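Local coordinates for protein insulinase family protease (Yersinia pestis, PDB 3GO9) that belongs to the insulinase (M16) peptidase family and is predicted to act as a protease, though its activity is not established, at residues A[128-140]-A[225-237]. Sequence-based numbering, arbitrary orientation.
Sequences LKDALAWLSDTAG and IAAQISKAFSELK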
ATOM      1  N   LEU A 128       6.266 -14.936 -21.453  1.00 11.13           N
ATOM      2  CA  LEU A 128       5.049 -14.140 -21.395  1.00 11.47           C
ATOM      3  C   LEU A 128       3.837 -15.005 -21.708  1.00 11.67           C
ATOM      4  O   LEU A 128       2.845 -14.941 -20.982  1.00 10.69           O
ATOM      5  CB  LEU A 128       5.142 -12.921 -22.307  1.00 12.94           C
ATOM      6  CG  LEU A 128       3.879 -12.088 -22.426  1.00 15.11           C
ATOM      7  CD1 LEU A 128       3.497 -11.437 -21.115  1.00 15.40           C
ATOM      8  CD2 LEU A 128       4.140 -11.011 -23.469  1.00 16.48           C
ATOM      9  N   LYS A 129       3.922 -15.829 -22.757  1.00 11.59           N
ATOM     10  CA  LYS A 129       2.855 -16.770 -23.058  1.00 12.79           C
ATOM     11  C   LYS A 129       2.590 -17.696 -21.874  1.00 11.41           C
ATOM     12  O   LYS A 129       1.441 -17.910 -21.512  1.00 12.94           O
ATOM     13  CB  LYS A 129       3.178 -17.585 -24.322  1.00 13.73           C
ATOM     14  CG  LYS A 129       2.209 -18.704 -24.607  1.00 19.29           C
ATOM     15  CD  LYS A 129       2.362 -19.278 -26.024  1.00 23.77           C
ATOM     16  CE  LYS A 129       1.693 -20.694 -26.159  1.00 27.24           C
ATOM     17  NZ  LYS A 129       2.522 -21.663 -26.967  1.00 33.98           N
ATOM     18  N   ASP A 130       3.642 -18.241 -21.288  1.00 11.79           N
ATOM     19  CA  ASP A 130       3.513 -19.161 -20.147  1.00 11.78           C
ATOM     20  C   ASP A 130       2.881 -18.446 -18.973  1.00 11.24           C
ATOM     21  O   ASP A 130       2.013 -19.012 -18.278  1.00 11.64           O
ATOM     22  CB  ASP A 130       4.829 -19.757 -19.717  1.00 14.21           C
ATOM     23  CG  ASP A 130       5.417 -20.707 -20.755  1.00 19.94           C
ATOM     24  OD1 ASP A 130       4.671 -21.128 -21.657  1.00 23.44           O
ATOM     25  OD2 ASP A 130       6.639 -21.008 -20.630  1.00 25.36           O
ATOM     26  N   ALA A 131       3.319 -17.222 -18.714  1.00  9.83           N
ATOM     27  CA  ALA A 131       2.750 -16.459 -17.601  1.00  9.44           C
ATOM     28  C   ALA A 131       1.240 -16.255 -17.769  1.00 11.34           C
ATOM     29  O   ALA A 131       0.450 -16.421 -16.845  1.00 10.71           O
ATOM     30  CB  ALA A 131       3.439 -15.117 -17.427  1.00 11.45           C
ATOM     31  N   LEU A 132       0.838 -15.849 -18.960  1.00  9.91           N
ATOM     32  CA  LEU A 132      -0.577 -15.666 -19.202  1.00 10.32           C
ATOM     33  C   LEU A 132      -1.357 -16.971 -19.084  1.00 10.70           C
ATOM     34  O   LEU A 132      -2.530 -16.958 -18.635  1.00 10.46           O
ATOM     35  CB  LEU A 132      -0.815 -14.981 -20.558  1.00  9.97           C
ATOM     36  CG  LEU A 132      -0.311 -13.543 -20.705  1.00  9.32           C
ATOM     37  CD1 LEU A 132      -0.671 -13.048 -22.115  1.00 12.62           C
ATOM     38  CD2 LEU A 132      -0.926 -12.584 -19.674  1.00 11.85           C
ATOM     39  N   ALA A 133      -0.721 -18.098 -19.452  1.00  9.45           N
ATOM     40  CA  ALA A 133      -1.352 -19.399 -19.371  1.00  9.25           C
ATOM     41  C   ALA A 133      -1.516 -19.786 -17.890  1.00  8.84           C
ATOM     42  O   ALA A 133      -2.591 -20.294 -17.497  1.00  9.44           O
ATOM     43  CB  ALA A 133      -0.522 -20.371 -20.125  1.00  9.84           C
ATOM     44  N   TRP A 134      -0.496 -19.516 -17.071  1.00  9.11           N
ATOM     45  CA  TRP A 134      -0.562 -19.831 -15.658  1.00  8.13           C
ATOM     46  C   TRP A 134      -1.667 -18.985 -15.016  1.00  7.49           C
ATOM     47  O   TRP A 134      -2.465 -19.456 -14.221  1.00  7.62           O
ATOM     48  CB  TRP A 134       0.766 -19.606 -14.918  1.00  9.03           C
ATOM     49  CG  TRP A 134       0.720 -20.074 -13.501  1.00  7.89           C
ATOM     50  CD1 TRP A 134       0.851 -21.369 -13.067  1.00  8.97           C
ATOM     51  CD2 TRP A 134       0.448 -19.284 -12.320  1.00  7.38           C
ATOM     52  NE1 TRP A 134       0.721 -21.419 -11.688  1.00 10.82           N
ATOM     53  CE2 TRP A 134       0.499 -20.151 -11.221  1.00  9.41           C
ATOM     54  CE3 TRP A 134       0.180 -17.925 -12.094  1.00 11.44           C
ATOM     55  CZ2 TRP A 134       0.287 -19.718  -9.932  1.00  8.92           C
ATOM     56  CZ3 TRP A 134       0.016 -17.481 -10.773  1.00 12.35           C
ATOM     57  CH2 TRP A 134       0.051 -18.403  -9.720  1.00 10.01           C
ATOM     58  N   LEU A 135      -1.721 -17.715 -15.383  1.00  7.18           N
ATOM     59  CA  LEU A 135      -2.693 -16.799 -14.777  1.00  7.84           C
ATOM     60  C   LEU A 135      -4.125 -17.157 -15.227  1.00  9.40           C
ATOM     61  O   LEU A 135      -5.071 -17.053 -14.419  1.00 10.19           O
ATOM     62  CB  LEU A 135      -2.407 -15.350 -15.118  1.00  9.80           C
ATOM     63  CG  LEU A 135      -1.152 -14.787 -14.439  1.00  9.43           C
ATOM     64  CD1 LEU A 135      -0.715 -13.471 -15.121  1.00 11.42           C
ATOM     65  CD2 LEU A 135      -1.340 -14.560 -12.954  1.00  9.68           C
ATOM     66  N   SER A 136      -4.288 -17.540 -16.486  1.00  8.88           N
ATOM     67  CA  SER A 136      -5.631 -18.001 -16.979  1.00 10.11           C
ATOM     68  C   SER A 136      -6.047 -19.360 -16.455  1.00 10.05           C
ATOM     69  O   SER A 136      -7.229 -19.572 -16.141  1.00 10.81           O
ATOM     70  CB  SER A 136      -5.768 -17.861 -18.483  1.00 12.62           C
ATOM     71  OG  SER A 136      -4.786 -18.580 -19.198  1.00 13.85           O
ATOM     72  N   ASP A 137      -5.106 -20.276 -16.316  1.00  9.15           N
ATOM     73  CA  ASP A 137      -5.367 -21.531 -15.587  1.00  8.24           C
ATOM     74  C   ASP A 137      -5.859 -21.218 -14.177  1.00  8.48           C
ATOM     75  O   ASP A 137      -6.842 -21.798 -13.697  1.00 11.06           O
ATOM     76  CB  ASP A 137      -4.097 -22.408 -15.439  1.00  8.33           C
ATOM     77  CG  ASP A 137      -3.613 -23.099 -16.711  1.00 10.18           C
ATOM     78  OD1 ASP A 137      -4.308 -23.089 -17.772  1.00 11.81           O
ATOM     79  OD2 ASP A 137      -2.520 -23.751 -16.572  1.00 10.74           O
ATOM     80  N   THR A 138      -5.178 -20.304 -13.482  1.00  8.00           N
ATOM     81  CA  THR A 138      -5.535 -20.014 -12.122  1.00  8.18           C
ATOM     82  C   THR A 138      -6.924 -19.333 -12.041  1.00  8.50           C
ATOM     83  O   THR A 138      -7.755 -19.670 -11.173  1.00 11.01           O
ATOM     84  CB  THR A 138      -4.472 -19.096 -11.531  1.00  7.98           C
ATOM     85  OG1 THR A 138      -3.202 -19.774 -11.509  1.00  8.12           O
ATOM     86  CG2 THR A 138      -4.804 -18.693 -10.132  1.00 10.96           C
ATOM     87  N   ALA A 139      -7.155 -18.415 -12.970  1.00  8.39           N
ATOM     88  CA  ALA A 139      -8.371 -17.563 -12.967  1.00  9.08           C
ATOM     89  C   ALA A 139      -9.603 -18.372 -13.235  1.00  9.51           C
ATOM     90  O   ALA A 139     -10.679 -18.085 -12.649  1.00 10.83           O
ATOM     91  CB  ALA A 139      -8.275 -16.472 -13.997  1.00  9.31           C
ATOM     92  N   GLY A 140      -9.500 -19.358 -14.107  1.00  9.76           N
ATOM     93  CA  GLY A 140     -10.682 -20.117 -14.550  1.00 11.82           C
ATOM     94  C   GLY A 140     -10.659 -21.615 -14.532  1.00 13.20           C
ATOM     95  O   GLY A 140     -11.715 -22.216 -14.775  1.00 13.85           O
ATOM     96  N   ILE A 225      -0.023  -7.848 -27.014  1.00 13.26           N
ATOM     97  CA  ILE A 225      -0.353  -8.305 -25.680  1.00 13.66           C
ATOM     98  C   ILE A 225      -1.843  -8.084 -25.383  1.00 13.28           C
ATOM     99  O   ILE A 225      -2.443  -8.938 -24.722  1.00 12.25           O
ATOM    100  CB  ILE A 225       0.607  -7.683 -24.615  1.00 14.18           C
ATOM    101  CG1 ILE A 225       0.722  -8.635 -23.423  1.00 17.35           C
ATOM    102  CG2 ILE A 225       0.188  -6.294 -24.324  1.00 14.67           C
ATOM    103  CD1 ILE A 225       1.308  -8.028 -22.144  1.00 18.75           C
ATOM    104  N   ALA A 226      -2.452  -6.997 -25.888  1.00 12.94           N
ATOM    105  CA  ALA A 226      -3.909  -6.795 -25.736  1.00 12.72           C
ATOM    106  C   ALA A 226      -4.592  -8.003 -26.348  1.00 12.99           C
ATOM    107  O   ALA A 226      -5.520  -8.551 -25.751  1.00 11.75           O
ATOM    108  CB  ALA A 226      -4.411  -5.500 -26.381  1.00 14.03           C
ATOM    109  N   ALA A 227      -4.161  -8.425 -27.538  1.00 12.60           N
ATOM    110  CA  ALA A 227      -4.799  -9.571 -28.162  1.00 12.05           C
ATOM    111  C   ALA A 227      -4.591 -10.849 -27.380  1.00 12.44           C
ATOM    112  O   ALA A 227      -5.499 -11.636 -27.260  1.00 13.39           O
ATOM    113  CB  ALA A 227      -4.357  -9.734 -29.624  1.00 14.18           C
ATOM    114  N   GLN A 228      -3.410 -11.025 -26.787  1.00 11.85           N
ATOM    115  CA  GLN A 228      -3.154 -12.182 -26.018  1.00 11.19           C
ATOM    116  C   GLN A 228      -3.981 -12.203 -24.742  1.00 10.20           C
ATOM    117  O   GLN A 228      -4.400 -13.271 -24.262  1.00 11.23           O
ATOM    118  CB  GLN A 228      -1.705 -12.189 -25.616  1.00 12.75           C
ATOM    119  CG  GLN A 228      -0.800 -12.567 -26.704  1.00 16.60           C
ATOM    120  CD  GLN A 228       0.608 -12.545 -26.171  1.00 22.00           C
ATOM    121  OE1 GLN A 228       1.163 -11.493 -26.023  1.00 22.99           O
ATOM    122  NE2 GLN A 228       1.126 -13.711 -25.750  1.00 27.99           N
ATOM    123  N   ILE A 229      -4.109 -11.034 -24.138  1.00  9.70           N
ATOM    124  CA  ILE A 229      -4.945 -10.949 -22.905  1.00  9.67           C
ATOM    125  C   ILE A 229      -6.384 -11.324 -23.234  1.00 11.11           C
ATOM    126  O   ILE A 229      -7.020 -12.094 -22.502  1.00 10.20           O
ATOM    127  CB  ILE A 229      -4.863  -9.548 -22.285  1.00 10.75           C
ATOM    128  CG1 ILE A 229      -3.479  -9.329 -21.651  1.00 11.59           C
ATOM    129  CG2 ILE A 229      -6.054  -9.269 -21.296  1.00 10.67           C
ATOM    130  CD1 ILE A 229      -3.184  -7.847 -21.378  1.00 14.10           C
ATOM    131  N   SER A 230      -6.926 -10.789 -24.311  1.00 11.24           N
ATOM    132  CA  SER A 230      -8.293 -11.168 -24.715  1.00 12.36           C
ATOM    133  C   SER A 230      -8.454 -12.654 -24.935  1.00 13.31           C
ATOM    134  O   SER A 230      -9.402 -13.279 -24.448  1.00 15.17           O
ATOM    135  CB  SER A 230      -8.654 -10.426 -25.996  1.00 13.50           C
ATOM    136  OG  SER A 230     -10.010 -10.662 -26.288  1.00 15.72           O
ATOM    137  N   LYS A 231      -7.520 -13.261 -25.609  1.00 13.20           N
ATOM    138  CA  LYS A 231      -7.602 -14.694 -25.906  0.60 15.37           C
ATOM    139  C   LYS A 231      -7.449 -15.552 -24.649  1.00 14.37           C
ATOM    140  O   LYS A 231      -8.065 -16.604 -24.546  1.00 16.21           O
ATOM    141  CB  LYS A 231      -6.569 -15.100 -26.964  0.60 15.99           C
ATOM    142  CG  LYS A 231      -6.702 -14.339 -28.310  0.60 19.34           C
ATOM    143  CD  LYS A 231      -5.770 -14.892 -29.381  0.60 22.81           C
ATOM    144  CE  LYS A 231      -6.018 -14.258 -30.749  0.60 23.88           C
ATOM    145  NZ  LYS A 231      -5.465 -12.918 -30.893  0.60 23.75           N
ATOM    146  N   ALA A 232      -6.655 -15.099 -23.666  1.00 13.06           N
ATOM    147  CA  ALA A 232      -6.445 -15.816 -22.413  1.00 12.24           C
ATOM    148  C   ALA A 232      -7.619 -15.742 -21.476  1.00 11.63           C
ATOM    149  O   ALA A 232      -7.897 -16.735 -20.811  1.00 12.49           O
ATOM    150  CB  ALA A 232      -5.174 -15.352 -21.723  1.00 13.11           C
ATOM    151  N   PHE A 233      -8.272 -14.574 -21.397  1.00 11.44           N
ATOM    152  CA  PHE A 233      -9.209 -14.325 -20.315  1.00 10.42           C
ATOM    153  C   PHE A 233     -10.665 -14.129 -20.730  1.00 11.21           C
ATOM    154  O   PHE A 233     -11.507 -13.940 -19.865  1.00 11.44           O
ATOM    155  CB  PHE A 233      -8.759 -13.129 -19.474  1.00  9.44           C
ATOM    156  CG  PHE A 233      -7.414 -13.340 -18.768  1.00 10.66           C
ATOM    157  CD1 PHE A 233      -6.272 -12.790 -19.287  1.00 10.45           C
ATOM    158  CD2 PHE A 233      -7.318 -14.161 -17.654  1.00  9.21           C
ATOM    159  CE1 PHE A 233      -5.061 -12.999 -18.688  1.00 13.00           C
ATOM    160  CE2 PHE A 233      -6.087 -14.348 -17.023  1.00 11.66           C
ATOM    161  CZ  PHE A 233      -4.980 -13.758 -17.552  1.00 10.22           C
ATOM    162  N   SER A 234     -10.951 -14.103 -22.028  1.00 11.79           N
ATOM    163  CA  SER A 234     -12.318 -13.765 -22.447  0.60 12.48           C
ATOM    164  C   SER A 234     -13.339 -14.891 -22.208  1.00 13.39           C
ATOM    165  O   SER A 234     -14.562 -14.627 -22.257  1.00 12.84           O
ATOM    166  CB  SER A 234     -12.350 -13.308 -23.908  0.60 12.52           C
ATOM    167  OG  SER A 234     -11.957 -14.372 -24.778  0.60 12.41           O
ATOM    168  N   GLU A 235     -12.855 -16.089 -21.957  1.00 11.99           N
ATOM    169  CA  GLU A 235     -13.713 -17.236 -21.760  1.00 14.17           C
ATOM    170  C   GLU A 235     -14.123 -17.421 -20.288  1.00 14.54           C
ATOM    171  O   GLU A 235     -15.030 -18.217 -19.986  1.00 16.00           O
ATOM    172  CB  GLU A 235     -13.034 -18.450 -22.438  1.00 15.84           C
ATOM    173  CG  GLU A 235     -13.698 -19.794 -22.271  1.00 16.36           C
ATOM    174  CD  GLU A 235     -15.088 -19.872 -22.823  1.00 17.16           C
ATOM    175  OE1 GLU A 235     -15.398 -19.232 -23.859  1.00 17.02           O
ATOM    176  OE2 GLU A 235     -15.805 -20.615 -22.144  1.00 16.82           O
ATOM    177  N   LEU A 236     -13.562 -16.635 -19.345  1.00 12.13           N
ATOM    178  CA  LEU A 236     -13.925 -16.749 -17.937  1.00 12.40           C
ATOM    179  C   LEU A 236     -15.404 -16.458 -17.789  1.00 13.21           C
ATOM    180  O   LEU A 236     -15.948 -15.650 -18.535  1.00 13.25           O
ATOM    181  CB  LEU A 236     -13.141 -15.767 -17.093  1.00 11.18           C
ATOM    182  CG  LEU A 236     -11.620 -15.967 -17.116  1.00 11.45           C
ATOM    183  CD1 LEU A 236     -10.992 -14.852 -16.306  1.00 12.26           C
ATOM    184  CD2 LEU A 236     -11.284 -17.340 -16.539  1.00 12.82           C
ATOM    185  N   LYS A 237     -16.025 -17.168 -16.862  1.00 15.16           N
ATOM    186  CA  LYS A 237     -17.480 -17.067 -16.627  1.00 15.28           C
ATOM    187  C   LYS A 237     -17.804 -16.644 -15.179  1.00 15.06           C
ATOM    188  O   LYS A 237     -17.022 -16.763 -14.256  1.00 14.39           O
ATOM    189  CB  LYS A 237     -18.142 -18.437 -16.887  1.00 16.50           C
ATOM    190  CG  LYS A 237     -18.253 -18.830 -18.330  1.00 15.68           C
ATOM    191  CD  LYS A 237     -18.303 -20.348 -18.523  1.00 18.60           C
ATOM    192  CE  LYS A 237     -16.957 -21.001 -18.282  1.00 21.28           C
ATOM    193  NZ  LYS A 237     -15.992 -20.784 -19.403  1.00 19.15           N
TER
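The ring of F233 plugs into helix 128-140 as a knob among L132, L135, S136 and A139. With CG anti to the carbonyl carbon (chi1 -63°), the ring end comes nearer to that helix than the CB does. L135 CB meets the ring edge in plane, 3.9 Å from F233 CZ, and A139 CB also sits at the edge, whereas the S136 backbone comes in obliquely, with S136 CA 3.7 Å from F233 CE2. Alongside, S136 CB lies 3.3 Å from A232 O. S136 OG turns back and donates a hydrogen bond of 2.8 Å to L132 O; S136 N reaches the same oxygen from the opposite face of the carbonyl plane.

The two helices run roughly parallel, 30° apart, and pack on one mixed sheet in the alpha+beta fold of M16 peptidase domains: L135 rests on strand 114-120, I229 and F233 on strand 212-218.

On the N-terminal side of the F233 knob, L132 CD1 lies 3.8 Å from Q228 CB, the two side chains crossing at about a right angle. L128 CD2 touches Q228 OE1 and I225 CG1. At the end of the type I turn F233-L236, both L236 methyls meet A139 CB, CD1 at 3.9 Å, and CD2 also lies 3.5 Å from G140 CA.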